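Local coordinates for protein serine--tRNA ligase, cytoplasmic (Candida albicans, PDB 3QO7) that attaches serine to tRNA(Ser) in two steps, first activating the amino acid with ATP to seryl-adenylate and then passing it to the acceptor end of the tRNA, at residues R176-R181 / W290-V295; K300-V305 / C400-L405; A349-L354 / S369-T374. All coordinates share one frame; numbering follows the deposited sequence.

Contact 1 (R176-R181 / W290-V295). With ATP (adenosine-5'-triphosphate), chain B.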
loop_
_atom_site.group_PDB
_atom_site.type_symbol
_atom_site.label_atom_id
_atom_site.label_comp_id
_atom_site.label_asym_id
_atom_site.label_seq_id
_atom_site.Cartn_x
_atom_site.Cartn_y
_atom_site.Cartn_z
ATOM N N ARG A 176 11.361 0.766 11.577
ATOM C CA ARG A 176 11.310 1.867 10.618
ATOM C C ARG A 176 9.900 2.341 10.284
ATOM O O ARG A 176 9.705 3.057 9.301
ATOM C CB ARG A 176 12.003 1.476 9.313
ATOM C CG ARG A 176 13.455 1.104 9.460
ATOM C CD ARG A 176 14.330 2.308 9.679
ATOM N NE ARG A 176 15.711 1.888 9.891
ATOM C CZ ARG A 176 16.620 1.763 8.925
ATOM N NH1 ARG A 176 16.292 2.039 7.675
ATOM N NH2 ARG A 176 17.861 1.372 9.208
ATOM N N GLY A 177 8.908 1.939 11.066
ATOM C CA GLY A 177 7.562 2.415 10.819
ATOM C C GLY A 177 7.438 3.873 11.193
ATOM O O GLY A 177 8.081 4.326 12.129
ATOM N N TYR A 178 6.609 4.618 10.483
ATOM C CA TYR A 178 6.474 6.036 10.787
ATOM C C TYR A 178 5.122 6.595 10.317
ATOM O O TYR A 178 4.501 6.067 9.380
ATOM C CB TYR A 178 7.632 6.824 10.142
ATOM C CG TYR A 178 7.564 6.798 8.620
ATOM C CD1 TYR A 178 6.920 7.805 7.918
ATOM C CD2 TYR A 178 8.096 5.737 7.892
ATOM C CE1 TYR A 178 6.832 7.773 6.519
ATOM C CE2 TYR A 178 8.010 5.694 6.503
ATOM C CZ TYR A 178 7.372 6.714 5.822
ATOM O OH TYR A 178 7.274 6.684 4.443
ATOM N N PHE A 179 4.669 7.653 10.988
ATOM C CA PHE A 179 3.618 8.516 10.469
ATOM C C PHE A 179 4.269 9.796 9.985
ATOM O O PHE A 179 5.241 10.254 10.576
ATOM C CB PHE A 179 2.663 8.938 11.571
ATOM C CG PHE A 179 1.853 7.828 12.159
ATOM C CD1 PHE A 179 0.480 7.731 11.879
ATOM C CD2 PHE A 179 2.444 6.902 13.022
ATOM C CE1 PHE A 179 -0.279 6.718 12.449
ATOM C CE2 PHE A 179 1.689 5.880 13.589
ATOM C CZ PHE A 179 0.327 5.792 13.314
ATOM N N LEU A 180 3.717 10.394 8.937
ATOM C CA LEU A 180 4.053 11.779 8.605
ATOM C C LEU A 180 3.009 12.658 9.268
ATOM O O LEU A 180 1.855 12.249 9.425
ATOM C CB LEU A 180 4.100 12.016 7.095
ATOM C CG LEU A 180 5.263 11.316 6.370
ATOM C CD1 LEU A 180 5.130 11.413 4.840
ATOM C CD2 LEU A 180 6.567 11.922 6.826
ATOM N N ARG A 181 3.421 13.848 9.682
ATOM C CA ARG A 181 2.584 14.702 10.503
ATOM C C ARG A 181 2.691 16.136 9.976
ATOM O O ARG A 181 3.785 16.606 9.603
ATOM C CB ARG A 181 3.021 14.586 11.968
ATOM C CG ARG A 181 2.015 15.061 12.985
ATOM C CD ARG A 181 2.611 15.090 14.453
ATOM N NE ARG A 181 1.882 16.061 15.280
ATOM C CZ ARG A 181 0.919 15.730 16.134
ATOM N NH1 ARG A 181 0.606 14.445 16.299
ATOM N NH2 ARG A 181 0.257 16.672 16.825
ATOM N N TRP A 290 18.059 6.370 11.728
ATOM C CA TRP A 290 16.768 6.960 12.071
ATOM C C TRP A 290 16.292 7.898 10.945
ATOM O O TRP A 290 17.098 8.325 10.114
ATOM C CB TRP A 290 16.864 7.699 13.410
ATOM N N GLY A 291 14.991 8.199 10.901
ATOM C CA GLY A 291 14.454 9.035 9.844
ATOM C C GLY A 291 13.720 8.285 8.723
ATOM O O GLY A 291 13.461 7.080 8.817
ATOM N N ILE A 292 13.381 9.018 7.662
ATOM C CA ILE A 292 12.602 8.489 6.554
ATOM C C ILE A 292 13.432 8.364 5.269
ATOM O O ILE A 292 12.907 8.420 4.157
ATOM C CB ILE A 292 11.313 9.330 6.272
ATOM C CG1 ILE A 292 11.638 10.763 5.836
ATOM C CG2 ILE A 292 10.338 9.332 7.470
ATOM C CD1 ILE A 292 10.321 11.601 5.608
ATOM N N PHE A 293 14.734 8.193 5.439
ATOM C CA PHE A 293 15.629 8.040 4.322
ATOM C C PHE A 293 15.633 6.625 3.747
ATOM O O PHE A 293 15.632 6.443 2.542
ATOM C CB PHE A 293 17.053 8.420 4.740
ATOM C CG PHE A 293 18.024 8.339 3.626
ATOM C CD1 PHE A 293 18.215 9.419 2.787
ATOM C CD2 PHE A 293 18.693 7.166 3.367
ATOM C CE1 PHE A 293 19.094 9.345 1.724
ATOM C CE2 PHE A 293 19.579 7.082 2.311
ATOM C CZ PHE A 293 19.781 8.175 1.486
ATOM N N ARG A 294 15.691 5.625 4.613
ATOM C CA ARG A 294 15.683 4.230 4.197
ATOM C C ARG A 294 14.596 3.588 5.046
ATOM O O ARG A 294 14.787 3.359 6.235
ATOM C CB ARG A 294 17.072 3.599 4.444
ATOM C CG ARG A 294 17.400 2.238 3.718
ATOM C CD ARG A 294 17.444 2.334 2.169
ATOM N NE ARG A 294 18.803 2.405 1.604
ATOM C CZ ARG A 294 19.089 2.419 0.294
ATOM N NH1 ARG A 294 20.352 2.490 -0.119
ATOM N NH2 ARG A 294 18.115 2.360 -0.612
ATOM N N VAL A 295 13.428 3.370 4.446
ATOM C CA VAL A 295 12.255 2.857 5.163
ATOM C C VAL A 295 11.575 1.747 4.353
ATOM O O VAL A 295 11.978 1.479 3.219
ATOM C CB VAL A 295 11.242 3.997 5.503
ATOM C CG1 VAL A 295 11.793 4.907 6.602
ATOM C CG2 VAL A 295 10.905 4.812 4.254
HETATM P PG ATP B . 20.606 1.384 -5.833
HETATM O O1G ATP B . 20.960 -0.044 -6.183
HETATM O O2G ATP B . 19.687 1.517 -4.636
HETATM O O3G ATP B . 21.801 2.307 -5.810
HETATM P PB ATP B . 18.490 1.076 -7.650
HETATM O O1B ATP B . 18.349 -0.194 -6.841
HETATM O O2B ATP B . 18.547 1.011 -9.153
HETATM O O3B ATP B . 19.720 1.930 -7.077
HETATM P PA ATP B . 15.946 1.631 -6.576
HETATM O O1A ATP B . 16.244 0.482 -5.625
HETATM O O2A ATP B . 14.909 1.499 -7.669
HETATM O O3A ATP B . 17.305 2.088 -7.298
HETATM O "O5'" ATP B . 15.827 3.032 -5.787
HETATM C "C5'" ATP B . 15.988 4.224 -6.560
HETATM C "C4'" ATP B . 15.537 5.384 -5.706
HETATM O "O4'" ATP B . 14.515 4.949 -4.797
HETATM C "C3'" ATP B . 16.692 5.803 -4.850
HETATM O "O3'" ATP B . 17.354 6.888 -5.500
HETATM C "C2'" ATP B . 16.068 6.183 -3.521
HETATM O "O2'" ATP B . 15.836 7.595 -3.518
HETATM C "C1'" ATP B . 14.729 5.463 -3.480
HETATM N N9 ATP B . 14.747 4.365 -2.468
HETATM C C8 ATP B . 15.254 3.133 -2.668
HETATM N N7 ATP B . 15.122 2.359 -1.556
HETATM C C5 ATP B . 14.522 3.103 -0.605
HETATM C C6 ATP B . 14.086 2.894 0.798
HETATM N N6 ATP B . 14.279 1.695 1.407
HETATM N N1 ATP B . 13.491 3.919 1.444
HETATM C C2 ATP B . 13.286 5.104 0.845
HETATM N N3 ATP B . 13.653 5.357 -0.430
HETATM C C4 ATP B . 14.270 4.421 -1.205
#
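The methyl CG2 of I292 sits over one face of the Y178 ring, 3.9 Å from the ring centroid, in a CH-pi contact. V295 meets the same ring obliquely, its CG2 lying 3.8 Å from Y178 CE2, and both aliphatic side chains cross the tyrosine at about a right angle. With its CG placed between the backbone N and the carbonyl carbon (chi1 66°), Y178 turns its flat ring in against the loop 290-295, while its hydroxyl continues to a hydrogen bond with the backbone O of A297. The branched isoleucine suits its place: CG2 covers the ring while CD1 reaches L180 CD2 (4.0 Å). R176, bent at chi2, brings the edge of its guanidinium to the carbonyl of R294, and NH1 donates a hydrogen bond to R294 O. The R294 guanidinium turns its own edge to the adenine, NH2 lying 3.1 Å from ATP N7. V295 binds the base by hydrogen bonds through its backbone: V295 N donates to ATP N1 (3.1 Å, 171°) and V295 O accepts from ATP N6 (2.9 Å). Such main-chain recognition of adenine belongs to the ATP pocket of a class II aminoacyl-tRNA synthetase.

Contact 2 (K300-V305 / C400-L405). With ATP (adenosine-5'-triphosphate), chain B.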
loop_
_atom_site.group_PDB
_atom_site.type_symbol
_atom_site.label_atom_id
_atom_site.label_comp_id
_atom_site.label_asym_id
_atom_site.label_seq_id
_atom_site.Cartn_x
_atom_site.Cartn_y
_atom_site.Cartn_z
ATOM N N LYS A 300 6.947 7.139 -4.766
ATOM C CA LYS A 300 7.911 7.390 -5.824
ATOM C C LYS A 300 7.188 7.854 -7.083
ATOM O O LYS A 300 6.246 7.207 -7.531
ATOM C CB LYS A 300 8.733 6.118 -6.080
ATOM C CG LYS A 300 9.941 6.272 -6.976
ATOM C CD LYS A 300 10.550 4.906 -7.340
ATOM C CE LYS A 300 11.622 4.458 -6.345
ATOM N NZ LYS A 300 12.399 3.270 -6.852
ATOM N N ILE A 301 7.586 9.012 -7.601
ATOM C CA ILE A 301 7.288 9.370 -8.978
ATOM C C ILE A 301 8.392 8.798 -9.861
ATOM O O ILE A 301 9.569 9.128 -9.701
ATOM C CB ILE A 301 7.231 10.872 -9.194
ATOM C CG1 ILE A 301 6.207 11.498 -8.254
ATOM C CG2 ILE A 301 6.922 11.181 -10.675
ATOM C CD1 ILE A 301 4.838 10.931 -8.454
ATOM N N GLU A 302 8.001 7.936 -10.789
ATOM C CA GLU A 302 8.937 7.191 -11.607
ATOM C C GLU A 302 8.795 7.558 -13.103
ATOM O O GLU A 302 7.698 7.651 -13.599
ATOM C CB GLU A 302 8.649 5.715 -11.403
ATOM C CG GLU A 302 9.567 4.807 -12.166
ATOM C CD GLU A 302 10.897 4.591 -11.479
ATOM O OE1 GLU A 302 11.128 5.202 -10.402
ATOM O OE2 GLU A 302 11.710 3.795 -12.020
ATOM N N GLN A 303 9.890 7.790 -13.822
ATOM C CA GLN A 303 9.805 7.925 -15.281
ATOM C C GLN A 303 9.855 6.537 -15.915
ATOM O O GLN A 303 10.781 5.761 -15.624
ATOM C CB GLN A 303 10.976 8.707 -15.865
ATOM C CG GLN A 303 11.265 10.071 -15.291
ATOM C CD GLN A 303 12.480 10.708 -15.976
ATOM O OE1 GLN A 303 12.527 10.810 -17.204
ATOM N NE2 GLN A 303 13.470 11.120 -15.186
ATOM N N PHE A 304 8.889 6.224 -16.783
ATOM C CA PHE A 304 8.981 5.003 -17.567
ATOM C C PHE A 304 8.727 5.271 -19.046
ATOM O O PHE A 304 7.731 5.901 -19.429
ATOM C CB PHE A 304 8.042 3.908 -17.054
ATOM C CG PHE A 304 8.300 2.577 -17.688
ATOM C CD1 PHE A 304 9.222 1.698 -17.132
ATOM C CD2 PHE A 304 7.657 2.217 -18.867
ATOM C CE1 PHE A 304 9.496 0.474 -17.717
ATOM C CE2 PHE A 304 7.915 0.982 -19.467
ATOM C CZ PHE A 304 8.849 0.108 -18.889
ATOM N N VAL A 305 9.623 4.774 -19.885
ATOM C CA VAL A 305 9.574 5.108 -21.293
ATOM C C VAL A 305 9.814 3.901 -22.179
ATOM O O VAL A 305 10.669 3.042 -21.906
ATOM C CB VAL A 305 10.604 6.200 -21.659
ATOM C CG1 VAL A 305 10.476 6.558 -23.165
ATOM C CG2 VAL A 305 10.396 7.424 -20.777
ATOM N N CYS A 400 13.081 -0.505 -23.143
ATOM C CA CYS A 400 12.453 0.045 -21.949
ATOM C C CYS A 400 13.508 0.696 -21.095
ATOM O O CYS A 400 14.562 0.112 -20.856
ATOM C CB CYS A 400 11.726 -1.036 -21.154
ATOM S SG CYS A 400 10.588 -2.039 -22.185
ATOM N N LEU A 401 13.214 1.924 -20.672
ATOM C CA LEU A 401 14.049 2.691 -19.774
ATOM C C LEU A 401 13.214 3.099 -18.568
ATOM O O LEU A 401 12.007 3.328 -18.696
ATOM C CB LEU A 401 14.584 3.946 -20.464
ATOM C CG LEU A 401 15.351 3.692 -21.751
ATOM C CD1 LEU A 401 14.434 3.717 -22.975
ATOM C CD2 LEU A 401 16.487 4.697 -21.893
ATOM N N ASN A 402 13.857 3.205 -17.405
ATOM C CA ASN A 402 13.177 3.666 -16.205
ATOM C C ASN A 402 14.132 4.553 -15.423
ATOM O O ASN A 402 15.320 4.265 -15.354
ATOM C CB ASN A 402 12.754 2.474 -15.345
ATOM C CG ASN A 402 13.948 1.763 -14.725
ATOM O OD1 ASN A 402 14.437 0.778 -15.274
ATOM N ND2 ASN A 402 14.449 2.289 -13.584
ATOM N N SER A 403 13.624 5.629 -14.836
ATOM C CA SER A 403 14.443 6.534 -14.027
ATOM C C SER A 403 13.604 7.156 -12.929
ATOM O O SER A 403 12.590 7.773 -13.206
ATOM C CB SER A 403 15.016 7.646 -14.898
ATOM O OG SER A 403 15.759 8.592 -14.128
ATOM N N THR A 404 14.008 7.015 -11.681
ATOM C CA THR A 404 13.269 7.687 -10.613
ATOM C C THR A 404 13.150 9.177 -10.937
ATOM O O THR A 404 14.130 9.789 -11.386
ATOM C CB THR A 404 13.985 7.545 -9.238
ATOM O OG1 THR A 404 14.210 6.154 -8.943
ATOM C CG2 THR A 404 13.124 8.171 -8.141
ATOM N N LEU A 405 11.977 9.786 -10.754
ATOM C CA LEU A 405 12.005 11.247 -10.727
ATOM C C LEU A 405 12.250 11.640 -9.300
ATOM O O LEU A 405 13.135 12.422 -9.023
ATOM C CB LEU A 405 10.748 11.942 -11.260
ATOM C CG LEU A 405 10.970 13.479 -11.291
ATOM C CD1 LEU A 405 11.762 14.001 -12.516
ATOM C CD2 LEU A 405 9.658 14.219 -11.188
HETATM P PG ATP B . 20.606 1.384 -5.833
HETATM O O1G ATP B . 20.960 -0.044 -6.183
HETATM O O2G ATP B . 19.687 1.517 -4.636
HETATM O O3G ATP B . 21.801 2.307 -5.810
HETATM P PB ATP B . 18.490 1.076 -7.650
HETATM O O1B ATP B . 18.349 -0.194 -6.841
HETATM O O2B ATP B . 18.547 1.011 -9.153
HETATM O O3B ATP B . 19.720 1.930 -7.077
HETATM P PA ATP B . 15.946 1.631 -6.576
HETATM O O1A ATP B . 16.244 0.482 -5.625
HETATM O O2A ATP B . 14.909 1.499 -7.669
HETATM O O3A ATP B . 17.305 2.088 -7.298
HETATM O "O5'" ATP B . 15.827 3.032 -5.787
HETATM C "C5'" ATP B . 15.988 4.224 -6.560
HETATM C "C4'" ATP B . 15.537 5.384 -5.706
HETATM O "O4'" ATP B . 14.515 4.949 -4.797
HETATM C "C3'" ATP B . 16.692 5.803 -4.850
HETATM O "O3'" ATP B . 17.354 6.888 -5.500
HETATM C "C2'" ATP B . 16.068 6.183 -3.521
HETATM O "O2'" ATP B . 15.836 7.595 -3.518
HETATM C "C1'" ATP B . 14.729 5.463 -3.480
HETATM N N9 ATP B . 14.747 4.365 -2.468
HETATM C C8 ATP B . 15.254 3.133 -2.668
HETATM N N7 ATP B . 15.122 2.359 -1.556
HETATM C C5 ATP B . 14.522 3.103 -0.605
HETATM C C6 ATP B . 14.086 2.894 0.798
HETATM N N6 ATP B . 14.279 1.695 1.407
HETATM N N1 ATP B . 13.491 3.919 1.444
HETATM C C2 ATP B . 13.286 5.104 0.845
HETATM N N3 ATP B . 13.653 5.357 -0.430
HETATM C C4 ATP B . 14.270 4.421 -1.205
#
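Antiparallel strands 300-305 and 400-404 place E302 opposite T404 in a non-hydrogen-bonded pair, and the glutamate side chain leans over its neighbour strand. From CB the chain goes to a CG anti to the backbone N (chi1 -179°), then bends at chi2 (81°), which swings the carboxylate across toward residues 402-404. CD comes 3.9 Å from T404 N. OE1 then lies 3.3 Å from T404 CA and 3.5 Å from T404 OG1, whereas OE2 takes a weak hydrogen bond from N402 ND2 at 3.5 Å, with the carboxylate and amide planes only 16° apart. The E302 side chain also touches S247 and E248.

The strands themselves are tied by paired backbone bonds at Q303 with S403 and at V305 with L401, and L405 N donates to I301 O where the chain turns a corner. F304, on the face that carries E302, spreads one ring face over L401 O, 3.6 Å above the plane, and its CZ touches C400 CB. On the other face Q303 extends toward helix 312-329; an amide suits this buried place because its N-H can be given to a carbonyl of the helix, M319 O.

K300 crosses T404, its CG 3.9 Å from T404 CG2, and carries NZ to 3.2 Å from ATP O2A. A carboxylate and a threonine hydroxyl brought close together near that phosphate are consistent with a pocket for serine, in which E302 and T404 would probably bind the amino acid beside the ATP that activates it.

Contact 3 (A349-L354 / S369-T374). With ATP (adenosine-5'-triphosphate), chain B.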
loop_
_atom_site.group_PDB
_atom_site.type_symbol
_atom_site.label_atom_id
_atom_site.label_comp_id
_atom_site.label_asym_id
_atom_site.label_seq_id
_atom_site.Cartn_x
_atom_site.Cartn_y
_atom_site.Cartn_z
ATOM N N ALA A 349 21.567 -2.434 -19.138
ATOM C CA ALA A 349 22.759 -2.405 -19.984
ATOM C C ALA A 349 23.641 -1.217 -19.569
ATOM O O ALA A 349 24.857 -1.201 -19.809
ATOM C CB ALA A 349 22.375 -2.291 -21.463
ATOM N N LYS A 350 22.998 -0.234 -18.937
ATOM C CA LYS A 350 23.642 0.983 -18.480
ATOM C C LYS A 350 22.811 1.669 -17.406
ATOM O O LYS A 350 21.577 1.758 -17.527
ATOM C CB LYS A 350 23.859 1.939 -19.642
ATOM C CG LYS A 350 24.646 3.184 -19.245
ATOM C CD LYS A 350 24.982 4.027 -20.446
ATOM C CE LYS A 350 25.832 5.211 -20.032
ATOM N NZ LYS A 350 27.230 4.814 -19.727
ATOM N N LYS A 351 23.487 2.201 -16.387
ATOM C CA LYS A 351 22.819 2.821 -15.240
ATOM C C LYS A 351 23.563 4.076 -14.771
ATOM O O LYS A 351 24.782 4.055 -14.606
ATOM C CB LYS A 351 22.727 1.802 -14.111
ATOM C CG LYS A 351 21.995 2.232 -12.835
ATOM C CD LYS A 351 21.558 0.977 -12.077
ATOM C CE LYS A 351 20.902 1.275 -10.760
ATOM N NZ LYS A 351 21.871 1.699 -9.675
ATOM N N TYR A 352 22.837 5.174 -14.576
ATOM C CA TYR A 352 23.401 6.397 -14.007
ATOM C C TYR A 352 22.682 6.622 -12.702
ATOM O O TYR A 352 21.499 6.371 -12.640
ATOM C CB TYR A 352 23.115 7.607 -14.895
ATOM C CG TYR A 352 24.151 7.923 -15.939
ATOM C CD1 TYR A 352 25.248 7.090 -16.155
ATOM C CD2 TYR A 352 24.034 9.065 -16.727
ATOM C CE1 TYR A 352 26.199 7.384 -17.129
ATOM C CE2 TYR A 352 24.980 9.372 -17.709
ATOM C CZ TYR A 352 26.064 8.539 -17.909
ATOM O OH TYR A 352 27.001 8.865 -18.900
ATOM N N ASP A 353 23.370 7.082 -11.661
ATOM C CA ASP A 353 22.681 7.487 -10.435
ATOM C C ASP A 353 22.919 8.971 -10.209
ATOM O O ASP A 353 24.015 9.495 -10.460
ATOM C CB ASP A 353 23.222 6.764 -9.205
ATOM C CG ASP A 353 22.782 5.329 -9.111
ATOM O OD1 ASP A 353 22.254 4.798 -10.119
ATOM O OD2 ASP A 353 22.973 4.726 -8.018
ATOM N N LEU A 354 21.892 9.652 -9.728
ATOM C CA LEU A 354 22.053 11.010 -9.285
ATOM C C LEU A 354 22.115 10.915 -7.778
ATOM O O LEU A 354 21.237 10.352 -7.144
ATOM C CB LEU A 354 20.874 11.884 -9.762
ATOM C CG LEU A 354 20.961 13.383 -9.429
ATOM C CD1 LEU A 354 20.194 14.214 -10.427
ATOM C CD2 LEU A 354 20.538 13.687 -7.980
ATOM N N SER A 369 17.935 6.814 -9.888
ATOM C CA SER A 369 18.617 5.754 -10.578
ATOM C C SER A 369 17.997 5.660 -11.973
ATOM O O SER A 369 16.769 5.578 -12.108
ATOM C CB SER A 369 18.353 4.473 -9.818
ATOM O OG SER A 369 19.203 3.461 -10.268
ATOM N N CYS A 370 18.822 5.681 -13.014
ATOM C CA CYS A 370 18.303 5.750 -14.375
ATOM C C CYS A 370 18.954 4.692 -15.270
ATOM O O CYS A 370 20.169 4.670 -15.405
ATOM C CB CYS A 370 18.494 7.167 -14.933
ATOM S SG CYS A 370 18.122 7.340 -16.688
ATOM N N SER A 371 18.147 3.823 -15.885
ATOM C CA SER A 371 18.673 2.630 -16.560
ATOM C C SER A 371 18.104 2.448 -17.928
ATOM O O SER A 371 16.895 2.505 -18.107
ATOM C CB SER A 371 18.327 1.360 -15.783
ATOM O OG SER A 371 18.939 1.343 -14.512
ATOM N N ASN A 372 18.964 2.186 -18.900
ATOM C CA ASN A 372 18.481 1.671 -20.163
ATOM C C ASN A 372 18.513 0.155 -20.098
ATOM O O ASN A 372 19.584 -0.432 -19.937
ATOM C CB ASN A 372 19.301 2.160 -21.348
ATOM C CG ASN A 372 18.691 1.724 -22.683
ATOM O OD1 ASN A 372 17.815 0.856 -22.717
ATOM N ND2 ASN A 372 19.150 2.320 -23.780
ATOM N N CYS A 373 17.336 -0.469 -20.205
ATOM C CA CYS A 373 17.222 -1.928 -20.165
ATOM C C CYS A 373 17.049 -2.514 -21.556
ATOM O O CYS A 373 16.696 -3.678 -21.703
ATOM C CB CYS A 373 16.060 -2.359 -19.258
ATOM S SG CYS A 373 16.247 -1.864 -17.475
ATOM N N THR A 374 17.297 -1.698 -22.575
ATOM C CA THR A 374 17.100 -2.122 -23.969
ATOM C C THR A 374 15.861 -3.010 -24.095
ATOM O O THR A 374 14.801 -2.663 -23.580
ATOM C CB THR A 374 18.379 -2.814 -24.560
ATOM O OG1 THR A 374 18.740 -3.947 -23.760
ATOM C CG2 THR A 374 19.552 -1.860 -24.543
HETATM P PG ATP B . 20.606 1.384 -5.833
HETATM O O1G ATP B . 20.960 -0.044 -6.183
HETATM O O2G ATP B . 19.687 1.517 -4.636
HETATM O O3G ATP B . 21.801 2.307 -5.810
HETATM P PB ATP B . 18.490 1.076 -7.650
HETATM O O1B ATP B . 18.349 -0.194 -6.841
HETATM O O2B ATP B . 18.547 1.011 -9.153
HETATM O O3B ATP B . 19.720 1.930 -7.077
HETATM P PA ATP B . 15.946 1.631 -6.576
HETATM O O1A ATP B . 16.244 0.482 -5.625
HETATM O O2A ATP B . 14.909 1.499 -7.669
HETATM O O3A ATP B . 17.305 2.088 -7.298
HETATM O "O5'" ATP B . 15.827 3.032 -5.787
HETATM C "C5'" ATP B . 15.988 4.224 -6.560
HETATM C "C4'" ATP B . 15.537 5.384 -5.706
HETATM O "O4'" ATP B . 14.515 4.949 -4.797
HETATM C "C3'" ATP B . 16.692 5.803 -4.850
HETATM O "O3'" ATP B . 17.354 6.888 -5.500
HETATM C "C2'" ATP B . 16.068 6.183 -3.521
HETATM O "O2'" ATP B . 15.836 7.595 -3.518
HETATM C "C1'" ATP B . 14.729 5.463 -3.480
HETATM N N9 ATP B . 14.747 4.365 -2.468
HETATM C C8 ATP B . 15.254 3.133 -2.668
HETATM N N7 ATP B . 15.122 2.359 -1.556
HETATM C C5 ATP B . 14.522 3.103 -0.605
HETATM C C6 ATP B . 14.086 2.894 0.798
HETATM N N6 ATP B . 14.279 1.695 1.407
HETATM N N1 ATP B . 13.491 3.919 1.444
HETATM C C2 ATP B . 13.286 5.104 0.845
HETATM N N3 ATP B . 13.653 5.357 -0.430
HETATM C C4 ATP B . 14.270 4.421 -1.205
#
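A beta hairpin of the mostly antiparallel sheet of the catalytic core, strands 350-358 and 363-372, turns the face bearing K351, D353 and S369 to the triphosphate of ATP. Y352 and C370 form a hydrogen-bonded pair, Y352 N giving to C370 O and C370 N to Y352 O, both at 2.8 Å. Farther along, A349 and K350 both face N372 in a classic beta bulge: A349 N donates to N372 O, and N372 N to K350 O. The small A349 fits here, with its CB against the N372 carbonyl. N372 also ends the strand with an Asx turn, its OD1 accepting from T374 N at 2.6 Å.

The two faces carry different chemistry. Y352 turns its ring toward helix 312-329, where it meets F316 edge-to-face, and C370 lies on the same side, packed on S403. On the other face S369 OG lies near ATP O2B, consistent with the ATP site, though its modelled place is less sure. K351 leaves with CG anti to the backbone N (chi1 -177°) and runs extended past S371 OG, 3.6 Å from CD, before bending at chi4. A long lysine suits a place between a carboxylate and a polyphosphate, and its charge would probably offset both: it makes a weak hydrogen bond to ATP O3B. The same NZ forms a salt bridge with D353 OD1 at 3.2 Å, met through the syn lone pair of that oxygen.

All three contacts are largely buried and touch the same ATP, yet hold different parts of it. Contact 1 lies farther out, its centre 23 Å from that of contact 2, and joins a loop to a short strand that continues into a ladder with the second subunit; its apolar side chains back a main-chain grip on adenine. Contacts 2 and 3, with centres about 10 Å apart, are core pairings of one sheet, joined where strands 399-407 and 363-372 run side by side and C400 probably bonds to T374 and C373. In contact 2, K300 approaches the alpha phosphate and E302 and T404 probably line the serine pocket; in contact 3, K351 meets the outer phosphates.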